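Local coordinates for protein arginine kinase (Anthopleura japonica, PDB 4RF6) that catalyses the reversible transfer of a phosphoryl group from ATP to L-arginine, giving phospho-L-arginine and ADP, in a chain built of two tandem kinase repeats, at residues V426-E431 / Y493-G498. Residues are numbered along the deposited sequence; the frame is centred on the assembly and turned at random.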
ATOM      1  N   VAL A 426       3.736   8.952  23.603  1.00 18.49           N
ATOM      2  CA  VAL A 426       4.463   7.685  23.591  1.00 18.03           C
ATOM      3  C   VAL A 426       3.600   6.532  23.091  1.00 21.01           C
ATOM      4  O   VAL A 426       2.484   6.309  23.577  1.00 18.12           O
ATOM      5  CB  VAL A 426       5.047   7.352  24.968  1.00 16.03           C
ATOM      6  CG1 VAL A 426       5.979   6.158  24.868  1.00 14.13           C
ATOM      7  CG2 VAL A 426       5.827   8.541  25.497  1.00 21.56           C
ATOM      8  N   TYR A 427       4.125   5.809  22.109  1.00 15.31           N
ATOM      9  CA  TYR A 427       3.439   4.643  21.580  1.00 16.70           C
ATOM     10  C   TYR A 427       4.367   3.454  21.750  1.00 17.54           C
ATOM     11  O   TYR A 427       5.578   3.611  21.664  1.00 16.16           O
ATOM     12  CB  TYR A 427       3.113   4.851  20.102  1.00 15.49           C
ATOM     13  CG  TYR A 427       2.034   5.879  19.847  1.00 16.22           C
ATOM     14  CD1 TYR A 427       2.325   7.241  19.810  1.00 18.64           C
ATOM     15  CD2 TYR A 427       0.726   5.487  19.642  1.00 17.44           C
ATOM     16  CE1 TYR A 427       1.325   8.184  19.572  1.00 20.44           C
ATOM     17  CE2 TYR A 427      -0.271   6.413  19.401  1.00 22.18           C
ATOM     18  CZ  TYR A 427       0.025   7.751  19.369  1.00 23.19           C
ATOM     19  OH  TYR A 427      -0.991   8.654  19.127  1.00 25.29           O
ATOM     20  N   ALA A 428       3.812   2.272  22.008  1.00 10.73           N
ATOM     21  CA  ALA A 428       4.627   1.055  22.069  1.00 11.82           C
ATOM     22  C   ALA A 428       4.607   0.350  20.714  1.00 14.25           C
ATOM     23  O   ALA A 428       3.535   0.150  20.136  1.00 13.91           O
ATOM     24  CB  ALA A 428       4.103   0.122  23.162  1.00 14.47           C
ATOM     25  N   GLY A 429       5.778  -0.025  20.201  1.00 17.08           N
ATOM     26  CA  GLY A 429       5.854  -0.721  18.925  1.00 14.31           C
ATOM     27  C   GLY A 429       5.594  -2.210  19.090  1.00 12.21           C
ATOM     28  O   GLY A 429       5.228  -2.903  18.136  1.00 14.79           O
ATOM     29  N   ASP A 430       5.793  -2.705  20.309  1.00 11.23           N
ATOM     30  CA  ASP A 430       5.533  -4.108  20.621  1.00 12.84           C
ATOM     31  C   ASP A 430       5.404  -4.309  22.125  1.00 15.81           C
ATOM     32  O   ASP A 430       5.648  -3.378  22.897  1.00 17.11           O
ATOM     33  CB  ASP A 430       6.611  -5.037  20.012  1.00 14.89           C
ATOM     34  CG  ASP A 430       8.030  -4.742  20.519  1.00 19.94           C
ATOM     35  OD1 ASP A 430       8.204  -4.169  21.614  1.00 20.13           O
ATOM     36  OD2 ASP A 430       8.991  -5.113  19.811  1.00 20.85           O
ATOM     37  N   GLU A 431       5.019  -5.516  22.539  1.00 15.16           N
ATOM     38  CA  GLU A 431       4.872  -5.838  23.965  1.00 15.29           C
ATOM     39  C   GLU A 431       6.146  -5.561  24.755  1.00 16.79           C
ATOM     40  O   GLU A 431       6.097  -5.070  25.886  1.00 15.47           O
ATOM     41  CB  GLU A 431       4.472  -7.310  24.143  1.00 14.69           C
ATOM     42  CG  GLU A 431       4.636  -7.839  25.583  1.00 16.23           C
ATOM     43  CD  GLU A 431       3.921  -9.162  25.799  1.00 24.01           C
ATOM     44  OE1 GLU A 431       4.049  -9.743  26.898  1.00 25.61           O
ATOM     45  OE2 GLU A 431       3.219  -9.610  24.867  1.00 26.12           O
ATOM     46  N   TYR A 493       2.311 -11.007  17.469  1.00 20.10           N
ATOM     47  CA  TYR A 493       2.747  -9.967  16.551  1.00 17.01           C
ATOM     48  C   TYR A 493       3.259  -8.745  17.300  1.00 13.98           C
ATOM     49  O   TYR A 493       3.095  -8.632  18.511  1.00 14.15           O
ATOM     50  CB  TYR A 493       1.594  -9.577  15.625  1.00 15.56           C
ATOM     51  CG  TYR A 493       1.105 -10.727  14.783  1.00 16.37           C
ATOM     52  CD1 TYR A 493       1.735 -11.049  13.588  1.00 17.25           C
ATOM     53  CD2 TYR A 493       0.025 -11.501  15.190  1.00 17.67           C
ATOM     54  CE1 TYR A 493       1.303 -12.105  12.819  1.00 20.21           C
ATOM     55  CE2 TYR A 493      -0.423 -12.555  14.423  1.00 20.08           C
ATOM     56  CZ  TYR A 493       0.222 -12.852  13.241  1.00 21.75           C
ATOM     57  OH  TYR A 493      -0.215 -13.902  12.475  1.00 23.00           O
ATOM     58  N   ALA A 494       3.882  -7.825  16.573  1.00 14.18           N
ATOM     59  CA  ALA A 494       4.203  -6.517  17.135  1.00 15.09           C
ATOM     60  C   ALA A 494       2.880  -5.815  17.417  1.00 15.72           C
ATOM     61  O   ALA A 494       1.802  -6.344  17.102  1.00 14.79           O
ATOM     62  CB  ALA A 494       5.031  -5.709  16.156  1.00 18.02           C
ATOM     63  N   LEU A 495       2.935  -4.627  18.005  1.00 12.58           N
ATOM     64  CA  LEU A 495       1.722  -3.825  18.085  1.00 14.58           C
ATOM     65  C   LEU A 495       1.656  -3.032  16.786  1.00 16.79           C
ATOM     66  O   LEU A 495       2.596  -3.078  15.991  1.00 16.89           O
ATOM     67  CB  LEU A 495       1.726  -2.933  19.325  1.00 12.95           C
ATOM     68  CG  LEU A 495       1.639  -3.719  20.639  1.00 12.80           C
ATOM     69  CD1 LEU A 495       2.074  -2.889  21.837  1.00 13.68           C
ATOM     70  CD2 LEU A 495       0.223  -4.223  20.846  1.00  9.15           C
ATOM     71  N   THR A 496       0.550  -2.335  16.547  1.00 15.24           N
ATOM     72  CA  THR A 496       0.370  -1.580  15.304  1.00 14.42           C
ATOM     73  C   THR A 496       1.557  -0.695  14.860  1.00 14.05           C
ATOM     74  O   THR A 496       1.909  -0.694  13.674  1.00 14.32           O
ATOM     75  CB  THR A 496      -0.952  -0.775  15.328  1.00 16.81           C
ATOM     76  OG1 THR A 496      -2.057  -1.694  15.354  1.00 21.77           O
ATOM     77  CG2 THR A 496      -1.079   0.085  14.102  1.00 21.88           C
ATOM     78  N   PRO A 497       2.182   0.055  15.793  1.00 14.60           N
ATOM     79  CA  PRO A 497       3.266   0.934  15.325  1.00 14.71           C
ATOM     80  C   PRO A 497       4.501   0.179  14.849  1.00 17.49           C
ATOM     81  O   PRO A 497       5.312   0.759  14.119  1.00 20.28           O
ATOM     82  CB  PRO A 497       3.624   1.741  16.576  1.00 14.19           C
ATOM     83  CG  PRO A 497       2.391   1.691  17.434  1.00 17.04           C
ATOM     84  CD  PRO A 497       1.847   0.315  17.205  1.00 13.03           C
ATOM     85  N   GLY A 498       4.658  -1.078  15.260  1.00 16.78           N
ATOM     86  CA  GLY A 498       5.866  -1.822  14.935  1.00 15.07           C
ATOM     87  C   GLY A 498       5.674  -2.906  13.890  1.00 16.03           C
ATOM     88  O   GLY A 498       6.612  -3.639  13.565  1.00 16.42           O
TER
HETATM   89  O   HOH W   1       3.725  -7.042  20.605  1.00 12.06           O
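L495 and P497 of one loop pack on the backbone of A428, G429 and D430 in another. A direct hydrogen bond runs from L495 N to G429 O, at 2.9 Å. It is bent, 143° at the hydrogen, and the donor sits above the carbonyl plane. The same oxygen takes a CA-H contact from G498, 3.4 Å from its CA. L495 CG stands anti to its own carbonyl carbon, chi1 -67°, and CD1 is anti to CA (chi2 162°). From there CD1 reaches D430 C at 3.6 Å and A428 CB at 3.9 Å. P497 sets CG and CD against the A428 carbonyl oxygen, with CG 3.3 Å from A428 O. That oxygen is buried by the contact and has no polar partner in the model. P497 CB faces G429 CA, and its CG also meets Y427 CB. The contact joins the N-terminal and C-terminal domains of the phosphagen kinase fold within the second repeat. Residues 426-431 lead into helix 433-436, and 493-498 lie between strand 479-488 and helix 501-516. D430 CB rests on A494 CA, while its carboxylate turns elsewhere: OD1 caps C433 N and OD2 bonds T403 OG1. A water spans the segments nearby, accepting from E431 N at 2.8 Å and donating to Y493 O at 2.7 Å. A494 O is held by Q586 and Q619.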